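Local coordinates for protein periplasmic beta-glucosidase (Pseudomonas aeruginosa, PDB 6R5T) that probably hydrolyses terminal, non-reducing beta-D-glucosyl residues with release of beta-D-glucose, as a periplasmic glycoside hydrolase of family 3, at residues M61-Q64 with V65-S68; E144-Y147 with L148-L152; I305-A308 with D309-A313; N345-R349 with L350-A354. The protein carries 1 engineered substitution. All blocks are in the same frame, centred on the assembly; numbering follows the deposited sequence. Where two conformers were deposited one is given.

Overall arrangement
The four contacts are local: each is a helix end or turn within one continuous run of chain, and they follow one another in series. Contacts 1, 2 and 3 belong to the N-terminal, TIM-barrel-type domain of the family 3 hydrolase; contact 4 introduces helix 352-362. None touches another. Contacts 1 and 3 lie on the same side of the chain's centre, with nearest atoms about 17 Å apart, whereas contact 2 is centred 11 Å from that point, against 35 and 34 Å for these two. Contacts 2 and 4 come within about 15 Å at their nearest atoms. None lines the sugar pocket; the M61 side chain of contact 1 is about 14 Å from a bound galactose.

Contact 1. Residues M61-Q64 with V65-S68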
ATOM      1  N   MET A  61      28.439 -36.699   2.595  1.00 21.00           N
ATOM      2  CA  MET A  61      27.637 -36.442   3.812  1.00 22.07           C
ATOM      3  C   MET A  61      26.879 -37.693   4.243  1.00 19.52           C
ATOM      4  O   MET A  61      26.844 -38.008   5.471  1.00 19.98           O
ATOM      5  CB  MET A  61      26.597 -35.375   3.538  1.00 24.06           C
ATOM      6  CG  MET A  61      27.198 -34.171   2.947  1.00 29.82           C
ATOM      7  SD  MET A  61      27.890 -33.293   4.260  1.00 38.17           S
ATOM      8  CE  MET A  61      27.431 -31.669   3.650  1.00 38.46           C
ATOM      9  N   GLN A  62      26.194 -38.341   3.309  1.00 20.07           N
ATOM     10  CA  GLN A  62      25.377 -39.545   3.636  1.00 22.83           C
ATOM     11  C   GLN A  62      26.311 -40.632   4.213  1.00 22.17           C
ATOM     12  O   GLN A  62      25.890 -41.395   5.121  1.00 22.09           O
ATOM     13  CB  GLN A  62      24.639 -40.004   2.394  1.00 25.19           C
ATOM     14  CG  GLN A  62      23.390 -40.818   2.644  1.00 28.94           C
ATOM     15  CD  GLN A  62      22.253 -40.051   3.314  1.00 25.76           C
ATOM     16  OE1 GLN A  62      22.285 -39.886   4.514  1.00 23.58           O
ATOM     17  NE2 GLN A  62      21.217 -39.654   2.570  1.00 25.88           N
ATOM     18  N   ASP A  63      27.558 -40.673   3.733  1.00 22.49           N
ATOM     19  CA  ASP A  63      28.550 -41.649   4.234  1.00 23.90           C
ATOM     20  C   ASP A  63      28.806 -41.443   5.728  1.00 23.77           C
ATOM     21  O   ASP A  63      29.119 -42.435   6.396  1.00 25.35           O
ATOM     22  CB  ASP A  63      29.861 -41.591   3.468  1.00 22.88           C
ATOM     23  CG  ASP A  63      29.818 -42.183   2.072  1.00 24.09           C
ATOM     24  OD1 ASP A  63      28.867 -42.898   1.693  1.00 26.64           O
ATOM     25  OD2 ASP A  63      30.743 -41.897   1.344  1.00 29.86           O
ATOM     26  N   GLN A  64      28.739 -40.218   6.235  1.00 23.11           N
ATOM     27  CA  GLN A  64      29.054 -39.918   7.645  1.00 21.81           C
ATOM     28  C   GLN A  64      27.988 -40.528   8.544  1.00 22.49           C
ATOM     29  O   GLN A  64      28.282 -40.772   9.728  1.00 20.20           O
ATOM     30  CB  GLN A  64      29.181 -38.428   7.901  1.00 24.82           C
ATOM     31  CG  GLN A  64      30.214 -37.768   7.005  1.00 27.89           C
ATOM     32  CD  GLN A  64      31.507 -38.543   7.000  1.00 33.85           C
ATOM     33  OE1 GLN A  64      32.107 -38.740   8.060  1.00 37.62           O
ATOM     34  NE2 GLN A  64      31.906 -39.027   5.825  1.00 35.44           N
ATOM     35  N   VAL A  65      26.770 -40.714   8.035  1.00 20.76           N
ATOM     36  CA  VAL A  65      25.641 -41.268   8.834  1.00 22.37           C
ATOM     37  C   VAL A  65      25.985 -42.669   9.349  1.00 24.30           C
ATOM     38  O   VAL A  65      25.534 -43.008  10.442  1.00 25.37           O
ATOM     39  CB  VAL A  65      24.364 -41.273   7.984  1.00 23.92           C
ATOM     40  CG1 VAL A  65      23.283 -42.109   8.580  1.00 25.35           C
ATOM     41  CG2 VAL A  65      23.883 -39.849   7.765  1.00 23.17           C
ATOM     42  N   ARG A  66      26.703 -43.446   8.548  1.00 27.21           N
ATOM     43  CA  ARG A  66      27.081 -44.841   8.908  1.00 31.47           C
ATOM     44  C   ARG A  66      27.810 -44.839  10.253  1.00 26.49           C
ATOM     45  O   ARG A  66      27.900 -45.931  10.874  1.00 26.92           O
ATOM     46  CB  ARG A  66      27.990 -45.456   7.841  1.00 41.41           C
ATOM     47  CG  ARG A  66      27.392 -45.585   6.442  1.00 55.49           C
ATOM     48  CD  ARG A  66      27.954 -46.801   5.695  1.00 66.98           C
ATOM     49  NE  ARG A  66      28.615 -46.648   4.394  1.00 73.18           N
ATOM     50  CZ  ARG A  66      29.907 -46.350   4.220  1.00 80.63           C
ATOM     51  NH1 ARG A  66      30.677 -46.070   5.263  1.00 84.72           N
ATOM     52  NH2 ARG A  66      30.414 -46.293   2.997  1.00 77.85           N
ATOM     53  N   HIS A  67      28.386 -43.715  10.706  1.00 24.42           N
ATOM     54  CA  HIS A  67      29.183 -43.667  11.959  1.00 23.33           C
ATOM     55  C   HIS A  67      28.320 -43.315  13.173  1.00 26.94           C
ATOM     56  O   HIS A  67      28.829 -43.359  14.282  1.00 28.42           O
ATOM     57  CB  HIS A  67      30.363 -42.698  11.860  1.00 29.66           C
ATOM     58  CG  HIS A  67      31.345 -43.079  10.816  1.00 34.56           C
ATOM     59  ND1 HIS A  67      32.176 -44.194  10.932  1.00 37.84           N
ATOM     60  CD2 HIS A  67      31.619 -42.520   9.617  1.00 37.22           C
ATOM     61  CE1 HIS A  67      32.929 -44.277   9.852  1.00 37.81           C
ATOM     62  NE2 HIS A  67      32.613 -43.260   9.032  1.00 37.10           N
ATOM     63  N   SER A  68      27.051 -42.948  12.997  1.00 23.88           N
ATOM     64  CA  SER A  68      26.183 -42.576  14.143  1.00 23.00           C
ATOM     65  C   SER A  68      25.605 -43.851  14.741  1.00 20.84           C
ATOM     66  O   SER A  68      25.670 -44.922  14.097  1.00 24.01           O
ATOM     67  CB  SER A  68      25.070 -41.603  13.732  1.00 22.88           C
ATOM     68  OG  SER A  68      24.216 -42.188  12.788  1.00 24.31           O
TER
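D63, in the last turn of helix 55-65, and R66, just past its end, lie side by side, their carboxylate and guanidinium planes stacked 22° apart. D63 OD1 sits over one face of the guanidinium, 4.0 Å from R66 NH2. No N-H points at the oxygen, so this long salt bridge rests on charge alone. Q62 and V65 also run alongside each other: Q62 OE1 approaches V65 CG2 to 3.6 Å. With CG anti to its backbone N (chi1 -156°) and the chain bent at chi2, the Q62 amide is brought back to the valine. Q64 OE1 lies 4.1 Å from H67 CD2, with amide and ring planes 39° apart; the backbone oxygen Q64 O is at the ring edge, near its plane.

At the C-terminal end of the helix the bonds run from residue i+3 back to i. V65 N donates to Q62 O at 3.1 Å and H67 N to Q64 O at 3.1 Å; the bond from R66 N to D63 O is weak. V65-S68 then forms a type I beta turn, in which V65 O accepts from S68 N and, in its carbonyl plane, from S68 OG at 2.8 Å.

The polar ends are positioned from farther away. Q62 OE1 accepts from L74 N, D63 OD1 is hydrogen-bonded to the Y331 hydroxyl, and Q64 OE1 is paired with R42. M61 and Q64 pack on M38 and I41 of helix 34-42, while V65 leans on L74, so the helix end is seated against its neighbouring helix and the loop leading to strand 75-78.

Contact 2. Residues E144-Y147 with L148-L152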
ATOM      1  N   GLU A 144      -0.535 -12.127  -9.967  1.00 11.36           N
ATOM      2  CA  GLU A 144      -1.458 -11.518  -9.006  1.00 11.22           C
ATOM      3  C   GLU A 144      -2.729 -12.345  -8.827  1.00 11.53           C
ATOM      4  O   GLU A 144      -3.522 -11.953  -7.983  1.00 11.24           O
ATOM      5  CB  GLU A 144      -1.831 -10.102  -9.446  1.00 11.89           C
ATOM      6  CG  GLU A 144      -2.775  -9.965 -10.640  1.00 12.65           C
ATOM      7  CD  GLU A 144      -2.781  -8.561 -11.261  1.00 12.72           C
ATOM      8  OE1 GLU A 144      -1.753  -7.814 -11.164  1.00 12.28           O
ATOM      9  OE2 GLU A 144      -3.784  -8.205 -11.941  1.00 13.02           O
ATOM     10  N   ASP A 145      -2.936 -13.383  -9.617  1.00 11.27           N
ATOM     11  CA  ASP A 145      -4.261 -14.040  -9.569  1.00 11.66           C
ATOM     12  C   ASP A 145      -4.306 -15.292  -8.697  1.00 11.78           C
ATOM     13  O   ASP A 145      -3.493 -16.206  -8.868  1.00 13.44           O
ATOM     14  CB  ASP A 145      -4.741 -14.417 -10.960  1.00 12.89           C
ATOM     15  CG  ASP A 145      -6.154 -14.972 -10.881  1.00 13.70           C
ATOM     16  OD1 ASP A 145      -7.085 -14.231 -10.444  1.00 16.71           O
ATOM     17  OD2 ASP A 145      -6.293 -16.139 -11.281  1.00 14.72           O
ATOM     18  N   THR A 146      -5.330 -15.346  -7.873  1.00 12.16           N
ATOM     19  CA  THR A 146      -5.471 -16.471  -6.904  1.00 12.55           C
ATOM     20  C   THR A 146      -5.786 -17.765  -7.660  1.00 12.99           C
ATOM     21  O   THR A 146      -5.235 -18.808  -7.330  1.00 13.44           O
ATOM     22  CB  THR A 146      -6.544 -16.127  -5.891  1.00 13.81           C
ATOM     23  OG1 THR A 146      -6.197 -14.904  -5.249  1.00 14.24           O
ATOM     24  CG2 THR A 146      -6.716 -17.243  -4.908  1.00 14.22           C
ATOM     25  N   TYR A 147      -6.716 -17.732  -8.614  1.00 13.09           N
ATOM     26  CA  TYR A 147      -7.097 -18.919  -9.399  1.00 13.18           C
ATOM     27  C   TYR A 147      -5.885 -19.518 -10.103  1.00 12.34           C
ATOM     28  O   TYR A 147      -5.586 -20.755  -9.998  1.00 13.64           O
ATOM     29  CB  TYR A 147      -8.285 -18.615 -10.302  1.00 13.29           C
ATOM     30  CG  TYR A 147      -8.771 -19.768 -11.115  1.00 15.43           C
ATOM     31  CD1 TYR A 147      -8.230 -20.044 -12.342  1.00 17.54           C
ATOM     32  CD2 TYR A 147      -9.796 -20.555 -10.644  1.00 21.99           C
ATOM     33  CE1 TYR A 147      -8.628 -21.160 -13.081  1.00 21.17           C
ATOM     34  CE2 TYR A 147     -10.244 -21.632 -11.391  1.00 23.03           C
ATOM     35  CZ  TYR A 147      -9.665 -21.942 -12.589  1.00 25.93           C
ATOM     36  OH  TYR A 147     -10.282 -22.999 -13.224  1.00 30.06           O
ATOM     37  N   LEU A 148      -5.194 -18.711 -10.886  1.00 12.63           N
ATOM     38  CA  LEU A 148      -4.100 -19.199 -11.706  1.00 12.90           C
ATOM     39  C   LEU A 148      -2.972 -19.674 -10.759  1.00 12.44           C
ATOM     40  O   LEU A 148      -2.417 -20.757 -11.019  1.00 13.39           O
ATOM     41  CB  LEU A 148      -3.626 -18.089 -12.633  1.00 14.49           C
ATOM     42  CG  LEU A 148      -2.458 -18.480 -13.511  1.00 15.95           C
ATOM     43  CD1 LEU A 148      -2.806 -19.692 -14.386  1.00 18.28           C
ATOM     44  CD2 LEU A 148      -2.080 -17.306 -14.382  1.00 19.19           C
ATOM     45  N   THR A 149      -2.603 -18.872  -9.757  1.00 12.22           N
ATOM     46  CA  THR A 149      -1.491 -19.266  -8.881  1.00 12.55           C
ATOM     47  C   THR A 149      -1.847 -20.566  -8.124  1.00 11.56           C
ATOM     48  O   THR A 149      -0.948 -21.443  -7.967  1.00 12.46           O
ATOM     49  CB  THR A 149      -1.106 -18.150  -7.925  1.00 12.17           C
ATOM     50  OG1 THR A 149      -0.584 -17.081  -8.730  1.00 13.80           O
ATOM     51  CG2 THR A 149      -0.105 -18.597  -6.877  1.00 12.83           C
ATOM     52  N   SER A 150      -3.092 -20.718  -7.710  1.00 12.06           N
ATOM     53  CA  SER A 150      -3.553 -21.956  -7.013  1.00 12.79           C
ATOM     54  C   SER A 150      -3.408 -23.157  -7.954  1.00 15.11           C
ATOM     55  O   SER A 150      -2.907 -24.228  -7.530  1.00 15.32           O
ATOM     56  CB  SER A 150      -4.910 -21.830  -6.475  1.00 13.81           C
ATOM     57  OG  SER A 150      -4.933 -20.842  -5.466  1.00 14.40           O
ATOM     58  N   LEU A 151      -3.837 -23.006  -9.191  1.00 13.88           N
ATOM     59  CA  LEU A 151      -3.743 -24.103 -10.164  1.00 15.71           C
ATOM     60  C   LEU A 151      -2.273 -24.476 -10.368  1.00 14.79           C
ATOM     61  O   LEU A 151      -1.911 -25.679 -10.302  1.00 16.06           O
ATOM     62  CB  LEU A 151      -4.401 -23.626 -11.465  1.00 18.54           C
ATOM     63  CG  LEU A 151      -4.552 -24.649 -12.578  1.00 24.92           C
ATOM     64  CD1 LEU A 151      -5.549 -24.110 -13.602  1.00 28.64           C
ATOM     65  CD2 LEU A 151      -3.281 -24.917 -13.321  1.00 30.32           C
ATOM     66  N   LEU A 152      -1.417 -23.507 -10.622  1.00 12.71           N
ATOM     67  CA  LEU A 152       0.004 -23.761 -10.915  1.00 13.82           C
ATOM     68  C   LEU A 152       0.718 -24.310  -9.671  1.00 13.54           C
ATOM     69  O   LEU A 152       1.611 -25.101  -9.827  1.00 14.17           O
ATOM     70  CB  LEU A 152       0.664 -22.515 -11.503  1.00 14.97           C
ATOM     71  CG  LEU A 152       0.057 -22.077 -12.844  1.00 15.31           C
ATOM     72  CD1 LEU A 152       0.917 -20.954 -13.383  1.00 16.75           C
ATOM     73  CD2 LEU A 152       0.050 -23.226 -13.880  1.00 17.27           C
TER
HETATM   74  O   HOH W   1      -1.381 -15.358 -10.925  1.00 15.06           O
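The first turn of helix 146-161 is closed by T149 N, which donates to O of the N-cap residue D145 at 2.9 Å, and L151 N donates to Y147 O at 3.0 Å. The D145 side chain caps the helix. Its CG is anti to the backbone N (chi1 -175°), which swings OD2 over the turn to accept from L148 N at 2.8 Å with an N-H...O angle of 162°. The amide meets OD2 on the anti side, 30° out of the carboxylate plane, and L148 CB packs against the same oxygen. This is an Asp N-cap: the carboxylate takes up an amide that has no preceding helical carbonyl, and its charge probably suits the positive end of the helix dipole. D145 OD1 is held by the Y578 hydroxyl. Water 1 accepts from D145 N and donates to T149 OG1 at 2.9 Å, tying the residue before the helix to its first turn. At the next residue, T146 O is gripped twice, by S150 N at 2.9 Å and by S150 OG at 2.8 Å, from opposite faces of its plane. Y147 CE1 comes within 4.3 Å of L151 CD1; Y147 packs on L673 and L151 on F676 of strand 672-681.

Contact 3. Residues I305-A308 with D309-A313; sequences IDQA and DIDRA
The N-terminus of helix 307-323, in the TIM-barrel-type domain, starts with a reciprocal pair between D306 at the N-cap and D309 three residues on. D306 N donates to D309 OD2 at 2.9 Å, nearly straight, and D309 N returns a bond to D306 O at 2.9 Å. The capping is thus one-sided: the D309 carboxylate takes the N-cap amide, as in half of a capping box, while the D306 side chain makes no capping bond. D309 CG lies beside its own backbone N and anti to the carbonyl carbon (chi1 -66°), which keeps OD2 over the start of the turn, where it is met on its anti side. The planes of the two carboxylates are 25° apart, with D306 OD2 3.9 Å from D309 OD2; this nearness of like charges would probably be eased by the helix N-terminus.

On the buried side, I305, before the helix, and I310, in its first turn, both pack on L296 of helix 291-301 and I279 of helix 271-281. D311 OD1 is in a salt bridge with K19, Q307 NE2 is hydrogen-bonded to N16, and R312, whose backbone N donates to A308 O, reaches D284. Q307 and D311 are also bonded to each other, their amide and carboxylate planes turned 44° apart: Q307 NE2 donates to D311 OD1 at 3.0 Å, the acceptor lying in the amide plane while the nitrogen comes from above the carboxylate plane.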
ATOM      1  N   ILE A 305       8.330 -26.351  27.596  1.00 20.93           N
ATOM      2  CA  ILE A 305       7.718 -27.081  26.446  1.00 22.56           C
ATOM      3  C   ILE A 305       7.389 -28.486  26.928  1.00 20.47           C
ATOM      4  O   ILE A 305       7.852 -28.865  28.044  1.00 22.93           O
ATOM      5  CB  ILE A 305       8.631 -27.098  25.196  1.00 21.45           C
ATOM      6  CG1 ILE A 305       9.926 -27.852  25.470  1.00 20.67           C
ATOM      7  CG2 ILE A 305       8.951 -25.689  24.689  1.00 20.49           C
ATOM      8  CD1 ILE A 305      10.822 -28.101  24.292  1.00 23.13           C
ATOM      9  N   ASP A 306       6.621 -29.213  26.129  1.00 20.91           N
ATOM     10  CA  ASP A 306       6.178 -30.600  26.388  1.00 23.34           C
ATOM     11  C   ASP A 306       7.017 -31.566  25.550  1.00 21.63           C
ATOM     12  O   ASP A 306       7.457 -31.223  24.399  1.00 19.99           O
ATOM     13  CB  ASP A 306       4.697 -30.774  26.057  1.00 27.71           C
ATOM     14  CG  ASP A 306       3.831 -29.808  26.844  1.00 37.11           C
ATOM     15  OD1 ASP A 306       4.076 -29.673  28.042  1.00 42.07           O
ATOM     16  OD2 ASP A 306       2.980 -29.143  26.239  1.00 46.75           O
ATOM     17  N   GLN A 307       7.188 -32.786  26.047  1.00 19.36           N
ATOM     18  CA  GLN A 307       7.817 -33.858  25.245  1.00 19.60           C
ATOM     19  C   GLN A 307       7.081 -34.011  23.902  1.00 19.51           C
ATOM     20  O   GLN A 307       7.749 -34.238  22.861  1.00 19.91           O
ATOM     21  CB  GLN A 307       7.838 -35.166  26.035  1.00 20.89           C
ATOM     22  CG  GLN A 307       8.435 -36.338  25.281  1.00 20.03           C
ATOM     23  CD  GLN A 307       9.923 -36.154  25.090  1.00 21.37           C
ATOM     24  OE1 GLN A 307      10.631 -35.838  26.054  1.00 21.23           O
ATOM     25  NE2 GLN A 307      10.413 -36.312  23.861  1.00 19.21           N
ATOM     26  N   ALA A 308       5.755 -33.918  23.893  1.00 21.47           N
ATOM     27  CA  ALA A 308       4.923 -34.019  22.671  1.00 23.25           C
ATOM     28  C   ALA A 308       5.359 -32.977  21.608  1.00 19.19           C
ATOM     29  O   ALA A 308       5.238 -33.291  20.409  1.00 20.41           O
ATOM     30  CB  ALA A 308       3.473 -33.851  23.019  1.00 25.40           C
ATOM     31  N   ASP A 309       5.886 -31.824  21.989  1.00 21.12           N
ATOM     32  CA  ASP A 309       6.370 -30.786  21.020  1.00 20.71           C
ATOM     33  C   ASP A 309       7.591 -31.348  20.264  1.00 20.54           C
ATOM     34  O   ASP A 309       7.659 -31.307  19.002  1.00 18.42           O
ATOM     35  CB  ASP A 309       6.730 -29.488  21.741  1.00 22.80           C
ATOM     36  CG  ASP A 309       5.548 -28.781  22.376  1.00 25.62           C
ATOM     37  OD1 ASP A 309       4.505 -28.727  21.687  1.00 26.49           O
ATOM     38  OD2 ASP A 309       5.680 -28.292  23.553  1.00 24.68           O
ATOM     39  N   ILE A 310       8.551 -31.948  20.983  1.00 18.69           N
ATOM     40  CA  ILE A 310       9.746 -32.581  20.354  0.50 18.79           C
ATOM     41  C   ILE A 310       9.280 -33.771  19.517  1.00 17.60           C
ATOM     42  O   ILE A 310       9.761 -33.963  18.393  1.00 17.02           O
ATOM     43  CB  ILE A 310      10.738 -33.036  21.439  0.50 18.74           C
ATOM     44  CG1 ILE A 310      11.187 -31.872  22.322  0.50 19.88           C
ATOM     45  CG2 ILE A 310      11.900 -33.796  20.834  0.50 19.70           C
ATOM     46  CD1 ILE A 310      12.132 -30.949  21.633  0.50 21.48           C
ATOM     47  N   ASP A 311       8.391 -34.583  20.080  1.00 16.87           N
ATOM     48  CA  ASP A 311       7.973 -35.814  19.382  1.00 17.53           C
ATOM     49  C   ASP A 311       7.268 -35.474  18.065  1.00 17.45           C
ATOM     50  O   ASP A 311       7.458 -36.227  17.088  1.00 18.72           O
ATOM     51  CB  ASP A 311       7.101 -36.693  20.267  1.00 20.31           C
ATOM     52  CG  ASP A 311       7.878 -37.384  21.385  1.00 22.28           C
ATOM     53  OD1 ASP A 311       9.122 -37.366  21.342  1.00 20.99           O
ATOM     54  OD2 ASP A 311       7.195 -37.938  22.298  1.00 24.69           O
ATOM     55  N   ARG A 312       6.444 -34.426  18.053  1.00 17.14           N
ATOM     56  CA  ARG A 312       5.656 -34.045  16.848  1.00 20.32           C
ATOM     57  C   ARG A 312       6.653 -33.683  15.760  1.00 17.31           C
ATOM     58  O   ARG A 312       6.524 -34.186  14.637  1.00 18.77           O
ATOM     59  CB  ARG A 312       4.779 -32.836  17.170  1.00 21.79           C
ATOM     60  CG  ARG A 312       3.973 -32.324  15.986  1.00 27.46           C
ATOM     61  CD  ARG A 312       3.639 -30.849  16.205  1.00 29.75           C
ATOM     62  NE  ARG A 312       4.793 -30.040  15.747  1.00 32.22           N
ATOM     63  CZ  ARG A 312       5.364 -29.057  16.438  1.00 32.45           C
ATOM     64  NH1 ARG A 312       4.901 -28.737  17.651  1.00 32.92           N
ATOM     65  NH2 ARG A 312       6.385 -28.397  15.903  1.00 23.14           N
ATOM     66  N   ALA A 313       7.629 -32.861  16.123  1.00 16.26           N
ATOM     67  CA  ALA A 313       8.615 -32.272  15.203  1.00 14.85           C
ATOM     68  C   ALA A 313       9.459 -33.393  14.615  1.00 15.95           C
ATOM     69  O   ALA A 313       9.643 -33.506  13.394  1.00 14.71           O
ATOM     70  CB  ALA A 313       9.413 -31.226  15.906  1.00 15.12           C
TER

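Contact 4. Residues N345-R349 with L350-A354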
ATOM      1  N   ASN A 345      28.402 -30.950 -14.771  1.00 23.01           N
ATOM      2  CA  ASN A 345      27.945 -29.871 -15.683  1.00 22.93           C
ATOM      3  C   ASN A 345      28.088 -30.288 -17.144  1.00 24.46           C
ATOM      4  O   ASN A 345      28.032 -29.406 -18.031  1.00 21.52           O
ATOM      5  CB  ASN A 345      28.701 -28.594 -15.381  1.00 24.76           C
ATOM      6  CG  ASN A 345      28.374 -28.060 -14.013  1.00 27.24           C
ATOM      7  OD1 ASN A 345      29.280 -27.878 -13.188  1.00 34.52           O
ATOM      8  ND2 ASN A 345      27.088 -27.847 -13.756  1.00 21.90           N
ATOM      9  N   ALA A 346      28.218 -31.583 -17.428  1.00 22.31           N
ATOM     10  CA  ALA A 346      28.291 -32.031 -18.833  1.00 26.08           C
ATOM     11  C   ALA A 346      27.083 -31.536 -19.635  1.00 25.07           C
ATOM     12  O   ALA A 346      25.921 -31.644 -19.180  1.00 23.01           O
ATOM     13  CB  ALA A 346      28.382 -33.535 -18.934  1.00 26.42           C
ATOM     14  N   GLU A 347      27.328 -31.179 -20.888  1.00 25.72           N
ATOM     15  CA  GLU A 347      26.256 -30.822 -21.849  1.00 25.58           C
ATOM     16  C   GLU A 347      25.222 -31.911 -21.968  1.00 25.70           C
ATOM     17  O   GLU A 347      24.040 -31.597 -22.114  1.00 24.36           O
ATOM     18  CB  GLU A 347      26.800 -30.656 -23.265  1.00 31.01           C
ATOM     19  CG  GLU A 347      27.150 -29.268 -23.572  1.00 28.82           C
ATOM     20  CD  GLU A 347      25.999 -28.250 -23.552  1.00 23.93           C
ATOM     21  OE1 GLU A 347      24.907 -28.433 -24.203  1.00 28.88           O
ATOM     22  OE2 GLU A 347      26.303 -27.267 -23.007  1.00 26.19           O
ATOM     23  N   SER A 348      25.641 -33.187 -21.960  1.00 22.69           N
ATOM     24  CA  SER A 348      24.691 -34.284 -22.201  1.00 25.19           C
ATOM     25  C   SER A 348      23.744 -34.426 -21.027  1.00 22.12           C
ATOM     26  O   SER A 348      22.749 -35.158 -21.210  1.00 25.99           O
ATOM     27  CB  SER A 348      25.398 -35.609 -22.423  1.00 26.07           C
ATOM     28  OG  SER A 348      26.197 -35.888 -21.297  1.00 29.98           O
ATOM     29  N   ARG A 349      23.983 -33.756 -19.899  1.00 22.62           N
ATOM     30  CA  ARG A 349      23.073 -33.875 -18.730  1.00 20.43           C
ATOM     31  C   ARG A 349      22.070 -32.703 -18.738  1.00 21.30           C
ATOM     32  O   ARG A 349      21.177 -32.659 -17.855  1.00 19.13           O
ATOM     33  CB  ARG A 349      23.897 -33.854 -17.434  1.00 21.24           C
ATOM     34  CG  ARG A 349      24.881 -35.015 -17.344  1.00 21.04           C
ATOM     35  CD  ARG A 349      25.538 -35.084 -16.001  1.00 21.57           C
ATOM     36  NE  ARG A 349      24.650 -35.666 -15.012  1.00 21.48           N
ATOM     37  CZ  ARG A 349      24.316 -35.140 -13.819  1.00 20.26           C
ATOM     38  NH1 ARG A 349      24.719 -33.948 -13.442  1.00 19.96           N
ATOM     39  NH2 ARG A 349      23.550 -35.829 -12.992  1.00 21.32           N
ATOM     40  N   LEU A 350      22.212 -31.763 -19.676  1.00 19.11           N
ATOM     41  CA  LEU A 350      21.217 -30.657 -19.807  1.00 19.38           C
ATOM     42  C   LEU A 350      20.000 -31.096 -20.606  1.00 19.94           C
ATOM     43  O   LEU A 350      19.944 -32.225 -21.211  1.00 18.81           O
ATOM     44  CB  LEU A 350      21.870 -29.450 -20.443  1.00 18.65           C
ATOM     45  CG  LEU A 350      23.003 -28.791 -19.673  1.00 19.10           C
ATOM     46  CD1 LEU A 350      23.587 -27.678 -20.496  1.00 20.94           C
ATOM     47  CD2 LEU A 350      22.554 -28.234 -18.323  1.00 19.86           C
ATOM     48  N   HIS A 351      18.979 -30.252 -20.570  1.00 15.94           N
ATOM     49  CA  HIS A 351      17.698 -30.464 -21.254  1.00 17.86           C
ATOM     50  C   HIS A 351      17.394 -29.207 -22.059  1.00 18.50           C
ATOM     51  O   HIS A 351      16.354 -28.547 -21.782  1.00 17.79           O
ATOM     52  CB  HIS A 351      16.590 -30.862 -20.286  1.00 19.09           C
ATOM     53  CG  HIS A 351      16.827 -32.179 -19.637  1.00 20.78           C
ATOM     54  ND1 HIS A 351      17.647 -32.324 -18.536  1.00 19.55           N
ATOM     55  CD2 HIS A 351      16.424 -33.419 -20.001  1.00 24.11           C
ATOM     56  CE1 HIS A 351      17.749 -33.619 -18.243  1.00 21.14           C
ATOM     57  NE2 HIS A 351      17.015 -34.316 -19.139  1.00 22.08           N
ATOM     58  N   ARG A 352      18.251 -28.906 -23.040  1.00 18.53           N
ATOM     59  CA  ARG A 352      18.113 -27.623 -23.774  1.00 18.42           C
ATOM     60  C   ARG A 352      16.841 -27.610 -24.604  1.00 20.59           C
ATOM     61  O   ARG A 352      16.266 -26.533 -24.725  1.00 19.74           O
ATOM     62  CB  ARG A 352      19.327 -27.307 -24.634  1.00 18.18           C
ATOM     63  CG  ARG A 352      20.592 -27.034 -23.843  1.00 18.41           C
ATOM     64  CD  ARG A 352      21.709 -26.691 -24.766  1.00 17.34           C
ATOM     65  NE  ARG A 352      22.959 -26.413 -24.098  1.00 16.57           N
ATOM     66  CZ  ARG A 352      23.297 -25.261 -23.549  1.00 17.94           C
ATOM     67  NH1 ARG A 352      22.446 -24.256 -23.581  1.00 18.22           N
ATOM     68  NH2 ARG A 352      24.457 -25.086 -22.951  1.00 18.19           N
ATOM     69  N   GLN A 353      16.426 -28.722 -25.216  1.00 17.77           N
ATOM     70  CA  GLN A 353      15.207 -28.671 -26.034  1.00 22.16           C
ATOM     71  C   GLN A 353      14.027 -28.278 -25.130  1.00 20.53           C
ATOM     72  O   GLN A 353      13.229 -27.439 -25.552  1.00 20.49           O
ATOM     73  CB  GLN A 353      14.895 -30.001 -26.717  1.00 25.58           C
ATOM     74  CG  GLN A 353      13.622 -29.891 -27.542  1.00 30.06           C
ATOM     75  CD  GLN A 353      13.136 -31.162 -28.203  1.00 37.32           C
ATOM     76  OE1 GLN A 353      12.188 -31.141 -28.999  1.00 44.48           O
ATOM     77  NE2 GLN A 353      13.752 -32.278 -27.850  1.00 40.64           N
ATOM     78  N   ALA A 354      13.908 -28.835 -23.934  1.00 19.38           N
ATOM     79  CA  ALA A 354      12.776 -28.492 -23.039  1.00 20.17           C
ATOM     80  C   ALA A 354      12.892 -27.011 -22.659  1.00 18.48           C
ATOM     81  O   ALA A 354      11.851 -26.308 -22.682  1.00 18.47           O
ATOM     82  CB  ALA A 354      12.733 -29.351 -21.797  1.00 20.26           C
TER
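E347 is bent at chi2 (-63°) and R352 is extended from CG to NE (chi3 -180°), which lets the two side chains cross at about a right angle and join their ends. The meeting is side-on and two-pronged. R352 NE donates to E347 OE1 at 2.8 Å and R352 NH2 to E347 OE2 at 2.9 Å, both nearly straight, each oxygen using its syn lone pair. Carboxylate and guanidinium are only 6° from coplanar, so the glutamate lies at the edge of the guanidinium, in its plane. L350 packs against the glutamate, its CD1 3.7 Å from E347 OE2, and L350 N donates to E347 O at 3.1 Å to close the 3-10 turn 347-349. H351, at the N-cap of helix 352-362, brings CE1 within 3.6 Å of R349 O, and its ND1 is hydrogen-bonded to E113; R349 itself is bridged to D117. R352 has further partners in E544, through NH1, and in the backbone of Q406, through NH2. Two parallel bonds fix the rotation of the guanidinium, and with E347 and E544 both at hand the positive charge of R352 is probably well balanced at this surface-lying joint between loop and helix.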